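Long-range contacts in KLTH0A00704p (Lachancea thermotolerans, PDB 4J2G), which acts in autophagy, where the HORMA domain of this Atg13 protein, the part described here, probably helps recruit PI 3-kinase: residues Arg131-Asp137 against Gly255-Val261; Leu95-Leu100 against Pro199-Gly203. The protein carries 1 engineered substitution. One frame throughout, in Å; residues are numbered along the deposited sequence.

Overall arrangement
Both contacts are antiparallel strand pairings in the same five-stranded sheet of the HORMA domain, and they use different strand pairs of it, which meet where 126-136 neighbours 89-96. Contact 1 pairs two inner strands in a regular register; its buried face of Trp132, Ile134, Leu257, Ile259 and Val261 meets two long helices, while the other face carries more polar residues. Contact 2 lies near one end of outer strand 201-208, farther from the chain's centre, and has one hydrogen bond between its segments, a turn and a small leucine-valine cluster beside an Asp-Lys pair nearer the surface. The centres of contact 1 and contact 2 are about 28 Å apart.

Contact 1 (Arg131-Asp137 against Gly255-Val261); sequences RWLIQMD and GSLRISV. Engineered in segment 131-137: Met136 (natural residue Leu). With SO4 (sulfate ion), chain C.
Trp132 and Val261 begin an antiparallel pairing of two inner strands of the five-stranded HORMA sheet, 131-136 running against 255-261 at 175°. Leu133 and Ser260 form a hydrogen-bonded pair: Leu133 N gives to Ser260 O at 3.0 Å, and Ser260 N returns a straight bond to Leu133 O. At the Gln135-Arg258 pair, Arg258 N meets Gln135 O at 2.9 Å while the reverse bond is bent and weak. Asp137 N, reaching Ser256 O at 2.7 Å, adds one more bond. Gly255 has backbone angles that only glycine takes comfortably.

Trp132, Ile134, Leu257, Ile259 and Val261 turn their hydrocarbon to one face, as suits residues buried under helices. Val261 CG2 sits over the face of the indole, 3.6 Å from the centroid of the five-membered ring of Trp132 and 11° off its normal, a CH-pi contact. Ile259 CG2 comes to the ring's edge, 4.2 Å from Trp132 CE3. NE1 of the indole is hydrogen-bonded to Glu130 OE1. Ile134 CG2 touches both Leu257 CD2 and Ile259 CG1, bridging the two residues. Engineered Met136, a selenomethionine, lies on this side too.

The other face carries Leu133, Gln135, Arg258 and Ser260, a mixture suited to a face that is partly or, at Arg258, more fully exposed. At the edge of the pair the chain of Arg131, extended at first, bends at chi3 (-80°), and its guanidinium meets a sulfate edge-on: Arg131 NH2 gives to sulfate O4 at 2.7 Å and NH1 to O1. NH2 also forms a salt bridge with Glu92. The ion, probably from the crystallisation liquor, is held as well by backbone N of Leu221 and Ser222.

Helices 18-39 and 158-177 cover the apolar face through Phe29, Phe30, Leu164 and Leu167, the helix-backed antiparallel sheet characteristic of the HORMA fold.

Contact 2 (Leu95-Leu100 against Pro199-Gly203); sequences LDLARL and PVKLG
An antiparallel pairing of Leu95 with Leu202, a non-hydrogen-bonded pair, joins 95-100 to 199-203 near one end of outer strand 201-208. Beside it Asp96 N gives a single hydrogen bond to Lys201 O at 2.7 Å, while the side chain of Asp96 folds back on its own chain: OD1 accepts from Ala98 N at 3.0 Å, an Asx turn leading into the type I turn Leu97-Leu100. With CG opposite the backbone N (chi1 -171°), the carboxylate of Asp96 also lies alongside Lys201, OD2 at 3.5 Å from CE; the ammonium NZ stays 4.3 Å from OD2, beyond a salt bridge. Replacing Asp96 with alanine would probably leave Ala98 N without its acceptor and the turn less firmly set, and Lys201 without a nearby opposite charge.

The branched Val200 packs among three leucines: CG2 lies 3.9 Å from Leu95 CD1, while CG1 meets Leu97 CD2 and, tightly, Leu100 CD1. Leu95 CD1 also reaches Leu202 CD1 at 3.8 Å, the two chains crossing at a slant. Helix 179-187 covers this pair through Leu183, strand 268-271 closes on Val200 and Leu100 with Val271, and strand 126-136 flanks Leu95 at Ile127.

Contact 1 (Arg131-Asp137 against Gly255-Val261)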
loop_
_atom_site.group_PDB
_atom_site.type_symbol
_atom_site.label_atom_id
_atom_site.label_comp_id
_atom_site.label_asym_id
_atom_site.label_seq_id
_atom_site.Cartn_x
_atom_site.Cartn_y
_atom_site.Cartn_z
ATOM N N ARG A 131 -2.334 1.815 1.655
ATOM C CA ARG A 131 -2.276 0.514 2.346
ATOM C C ARG A 131 -2.907 -0.547 1.477
ATOM O O ARG A 131 -4.078 -0.451 1.169
ATOM C CB ARG A 131 -2.939 0.553 3.706
ATOM C CG ARG A 131 -2.732 -0.721 4.545
ATOM C CD ARG A 131 -3.460 -0.564 5.904
ATOM N NE ARG A 131 -2.693 0.248 6.862
ATOM C CZ ARG A 131 -3.148 1.332 7.504
ATOM N NH1 ARG A 131 -4.375 1.786 7.319
ATOM N NH2 ARG A 131 -2.361 1.958 8.374
ATOM N N TRP A 132 -2.110 -1.546 1.119
ATOM C CA TRP A 132 -2.531 -2.625 0.181
ATOM C C TRP A 132 -2.859 -3.827 1.024
ATOM O O TRP A 132 -2.278 -4.037 2.096
ATOM C CB TRP A 132 -1.354 -3.017 -0.724
ATOM C CG TRP A 132 -0.892 -1.966 -1.653
ATOM C CD1 TRP A 132 -0.033 -0.892 -1.352
ATOM C CD2 TRP A 132 -1.201 -1.854 -3.032
ATOM N NE1 TRP A 132 0.141 -0.130 -2.464
ATOM C CE2 TRP A 132 -0.510 -0.711 -3.522
ATOM C CE3 TRP A 132 -2.007 -2.609 -3.921
ATOM C CZ2 TRP A 132 -0.577 -0.297 -4.861
ATOM C CZ3 TRP A 132 -2.079 -2.207 -5.223
ATOM C CH2 TRP A 132 -1.373 -1.032 -5.698
ATOM N N LEU A 133 -3.766 -4.635 0.534
ATOM C CA LEU A 133 -4.142 -5.870 1.206
ATOM C C LEU A 133 -4.292 -6.898 0.068
ATOM O O LEU A 133 -5.031 -6.649 -0.867
ATOM C CB LEU A 133 -5.530 -5.704 1.770
ATOM C CG LEU A 133 -6.142 -6.996 2.333
ATOM C CD1 LEU A 133 -5.326 -7.612 3.491
ATOM C CD2 LEU A 133 -7.611 -6.863 2.719
ATOM N N ILE A 134 -3.595 -8.014 0.177
ATOM C CA ILE A 134 -3.659 -9.145 -0.782
ATOM C C ILE A 134 -3.994 -10.324 0.118
ATOM O O ILE A 134 -3.440 -10.461 1.260
ATOM C CB ILE A 134 -2.286 -9.368 -1.422
ATOM C CG1 ILE A 134 -1.810 -8.044 -2.068
ATOM C CG2 ILE A 134 -2.329 -10.525 -2.437
ATOM C CD1 ILE A 134 -0.312 -8.000 -2.283
ATOM N N GLN A 135 -4.968 -11.091 -0.330
ATOM C CA GLN A 135 -5.686 -12.068 0.483
ATOM C C GLN A 135 -6.257 -13.182 -0.391
ATOM O O GLN A 135 -6.611 -12.931 -1.564
ATOM C CB GLN A 135 -6.972 -11.379 0.852
ATOM C CG GLN A 135 -7.215 -11.229 2.294
ATOM C CD GLN A 135 -8.495 -10.465 2.481
ATOM O OE1 GLN A 135 -9.113 -9.980 1.503
ATOM N NE2 GLN A 135 -8.896 -10.327 3.737
HETATM N N MSE A 136 -6.414 -14.355 0.204
HETATM C CA MSE A 136 -7.160 -15.464 -0.373
HETATM C C MSE A 136 -8.453 -15.574 0.442
HETATM O O MSE A 136 -8.384 -15.665 1.656
HETATM C CB MSE A 136 -6.198 -16.619 -0.131
HETATM C CG MSE A 136 -6.491 -17.903 -0.881
HETATM SE SE MSE A 136 -6.464 -17.611 -2.831
HETATM C CE MSE A 136 -8.129 -18.633 -2.973
ATOM N N ASP A 137 -9.626 -15.532 -0.210
ATOM C CA ASP A 137 -10.978 -15.861 0.407
ATOM C C ASP A 137 -10.976 -16.227 1.887
ATOM O O ASP A 137 -11.192 -17.388 2.254
ATOM C CB ASP A 137 -11.729 -16.969 -0.378
ATOM C CG ASP A 137 -13.079 -17.409 0.293
ATOM O OD1 ASP A 137 -13.091 -18.294 1.196
ATOM O OD2 ASP A 137 -14.153 -16.900 -0.116
ATOM N N GLY A 255 -10.781 -20.631 -3.069
ATOM C CA GLY A 255 -11.348 -19.327 -2.714
ATOM C C GLY A 255 -11.055 -18.244 -3.745
ATOM O O GLY A 255 -10.670 -18.519 -4.903
ATOM N N SER A 256 -11.255 -16.995 -3.345
ATOM C CA SER A 256 -11.002 -15.909 -4.279
ATOM C C SER A 256 -9.717 -15.155 -3.961
ATOM O O SER A 256 -9.397 -14.848 -2.781
ATOM C CB SER A 256 -12.183 -14.975 -4.324
ATOM O OG SER A 256 -13.243 -15.632 -4.960
ATOM N N LEU A 257 -8.946 -14.887 -4.998
ATOM C CA LEU A 257 -7.779 -14.028 -4.768
ATOM C C LEU A 257 -8.205 -12.552 -4.886
ATOM O O LEU A 257 -8.640 -12.127 -5.935
ATOM C CB LEU A 257 -6.655 -14.411 -5.708
ATOM C CG LEU A 257 -5.170 -14.228 -5.316
ATOM C CD1 LEU A 257 -4.376 -14.341 -6.607
ATOM C CD2 LEU A 257 -4.767 -12.925 -4.625
ATOM N N ARG A 258 -8.131 -11.797 -3.790
ATOM C CA ARG A 258 -8.637 -10.399 -3.762
ATOM C C ARG A 258 -7.469 -9.453 -3.416
ATOM O O ARG A 258 -6.794 -9.648 -2.383
ATOM C CB ARG A 258 -9.706 -10.210 -2.657
ATOM C CG ARG A 258 -10.996 -11.003 -2.839
ATOM C CD ARG A 258 -12.024 -10.745 -1.757
ATOM N NE ARG A 258 -13.212 -11.624 -1.831
ATOM C CZ ARG A 258 -14.208 -11.588 -2.739
ATOM N NH1 ARG A 258 -14.245 -10.709 -3.746
ATOM N NH2 ARG A 258 -15.215 -12.449 -2.623
ATOM N N ILE A 259 -7.234 -8.465 -4.286
ATOM C CA ILE A 259 -6.285 -7.359 -4.064
ATOM C C ILE A 259 -7.035 -6.047 -3.998
ATOM O O ILE A 259 -7.809 -5.726 -4.880
ATOM C CB ILE A 259 -5.276 -7.218 -5.231
ATOM C CG1 ILE A 259 -4.478 -8.516 -5.311
ATOM C CG2 ILE A 259 -4.300 -6.010 -4.953
ATOM C CD1 ILE A 259 -3.775 -8.741 -6.620
ATOM N N SER A 260 -6.805 -5.293 -2.965
ATOM C CA SER A 260 -7.359 -3.935 -2.867
ATOM C C SER A 260 -6.303 -2.939 -2.274
ATOM O O SER A 260 -5.313 -3.368 -1.725
ATOM C CB SER A 260 -8.593 -3.961 -1.998
ATOM O OG SER A 260 -8.155 -4.378 -0.688
ATOM N N VAL A 261 -6.511 -1.625 -2.444
ATOM C CA VAL A 261 -5.602 -0.605 -1.926
ATOM C C VAL A 261 -6.474 0.575 -1.549
ATOM O O VAL A 261 -7.353 0.949 -2.289
ATOM C CB VAL A 261 -4.457 -0.181 -2.927
ATOM C CG1 VAL A 261 -5.039 0.411 -4.191
ATOM C CG2 VAL A 261 -3.516 0.870 -2.267
HETATM S S SO4 C . -4.413 4.471 9.945
HETATM O O1 SO4 C . -5.436 3.466 9.741
HETATM O O2 SO4 C . -5.193 5.715 9.996
HETATM O O3 SO4 C . -3.578 4.445 11.169
HETATM O O4 SO4 C . -3.447 4.334 8.837
#

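Contact 2 (Leu95-Leu100 against Pro199-Gly203)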
loop_
_atom_site.group_PDB
_atom_site.type_symbol
_atom_site.label_atom_id
_atom_site.label_comp_id
_atom_site.label_asym_id
_atom_site.label_seq_id
_atom_site.Cartn_x
_atom_site.Cartn_y
_atom_site.Cartn_z
ATOM N N LEU A 95 5.504 8.316 3.701
ATOM C CA LEU A 95 6.524 9.301 3.529
ATOM C C LEU A 95 7.334 9.317 4.797
ATOM O O LEU A 95 6.817 9.672 5.865
ATOM C CB LEU A 95 5.906 10.653 3.237
ATOM C CG LEU A 95 6.828 11.824 2.940
ATOM C CD1 LEU A 95 7.713 11.540 1.725
ATOM C CD2 LEU A 95 5.966 13.045 2.726
ATOM N N ASP A 96 8.591 8.884 4.674
ATOM C CA ASP A 96 9.536 8.782 5.808
ATOM C C ASP A 96 10.119 10.143 6.256
ATOM O O ASP A 96 10.722 10.866 5.455
ATOM C CB ASP A 96 10.663 7.844 5.402
ATOM C CG ASP A 96 11.576 7.481 6.549
ATOM O OD1 ASP A 96 11.610 8.197 7.593
ATOM O OD2 ASP A 96 12.290 6.467 6.386
ATOM N N LEU A 97 9.951 10.508 7.524
ATOM C CA LEU A 97 10.318 11.869 7.961
ATOM C C LEU A 97 11.524 11.919 8.907
ATOM O O LEU A 97 11.792 12.946 9.535
ATOM C CB LEU A 97 9.152 12.520 8.688
ATOM C CG LEU A 97 7.851 12.679 7.914
ATOM C CD1 LEU A 97 6.943 13.561 8.741
ATOM C CD2 LEU A 97 8.077 13.263 6.537
ATOM N N ALA A 98 12.208 10.789 9.029
ATOM C CA ALA A 98 13.353 10.607 9.920
ATOM C C ALA A 98 14.420 11.716 9.846
ATOM O O ALA A 98 14.933 12.142 10.895
ATOM C CB ALA A 98 13.995 9.241 9.662
ATOM N N ARG A 99 14.725 12.177 8.625
ATOM C CA ARG A 99 15.883 13.045 8.329
ATOM C C ARG A 99 15.573 14.525 8.355
ATOM O O ARG A 99 16.383 15.332 7.850
ATOM C CB ARG A 99 16.436 12.731 6.932
ATOM C CG ARG A 99 16.924 11.320 6.715
ATOM C CD ARG A 99 18.092 10.991 7.628
ATOM N NE ARG A 99 19.063 10.133 6.945
ATOM C CZ ARG A 99 20.073 10.580 6.201
ATOM N NH1 ARG A 99 20.267 11.886 6.035
ATOM N NH2 ARG A 99 20.893 9.715 5.622
ATOM N N LEU A 100 14.383 14.881 8.856
ATOM C CA LEU A 100 13.978 16.290 8.986
ATOM C C LEU A 100 14.630 16.952 10.192
ATOM O O LEU A 100 14.594 16.405 11.292
ATOM C CB LEU A 100 12.469 16.396 9.188
ATOM C CG LEU A 100 11.500 16.716 8.045
ATOM C CD1 LEU A 100 12.026 16.251 6.716
ATOM C CD2 LEU A 100 10.102 16.164 8.308
ATOM N N PRO A 199 16.410 14.464 2.178
ATOM C CA PRO A 199 15.448 15.211 3.020
ATOM C C PRO A 199 14.265 14.301 3.532
ATOM O O PRO A 199 14.016 14.203 4.757
ATOM C CB PRO A 199 14.966 16.337 2.072
ATOM C CG PRO A 199 15.193 15.765 0.671
ATOM C CD PRO A 199 16.031 14.493 0.751
ATOM N N VAL A 200 13.529 13.685 2.600
ATOM C CA VAL A 200 12.424 12.754 2.895
ATOM C C VAL A 200 12.382 11.696 1.788
ATOM O O VAL A 200 12.635 12.010 0.647
ATOM C CB VAL A 200 11.041 13.450 2.997
ATOM C CG1 VAL A 200 10.993 14.489 4.126
ATOM C CG2 VAL A 200 10.651 14.112 1.682
ATOM N N LYS A 201 12.112 10.440 2.130
ATOM C CA LYS A 201 11.965 9.401 1.103
ATOM C C LYS A 201 10.685 8.605 1.346
ATOM O O LYS A 201 10.079 8.711 2.405
ATOM C CB LYS A 201 13.177 8.471 1.108
ATOM C CG LYS A 201 13.426 7.864 2.485
ATOM C CD LYS A 201 14.586 6.877 2.528
ATOM C CE LYS A 201 14.827 6.438 3.967
ATOM N NZ LYS A 201 15.843 5.352 4.145
ATOM N N LEU A 202 10.282 7.844 0.336
ATOM C CA LEU A 202 9.219 6.887 0.439
ATOM C C LEU A 202 9.773 5.608 0.999
ATOM O O LEU A 202 10.896 5.310 0.761
ATOM C CB LEU A 202 8.638 6.611 -0.957
ATOM C CG LEU A 202 7.343 7.344 -1.321
ATOM C CD1 LEU A 202 7.301 8.747 -0.782
ATOM C CD2 LEU A 202 7.033 7.368 -2.822
ATOM N N GLY A 203 8.966 4.872 1.767
ATOM C CA GLY A 203 9.311 3.590 2.366
ATOM C C GLY A 203 8.052 2.706 2.237
ATOM O O GLY A 203 6.971 3.210 1.953
#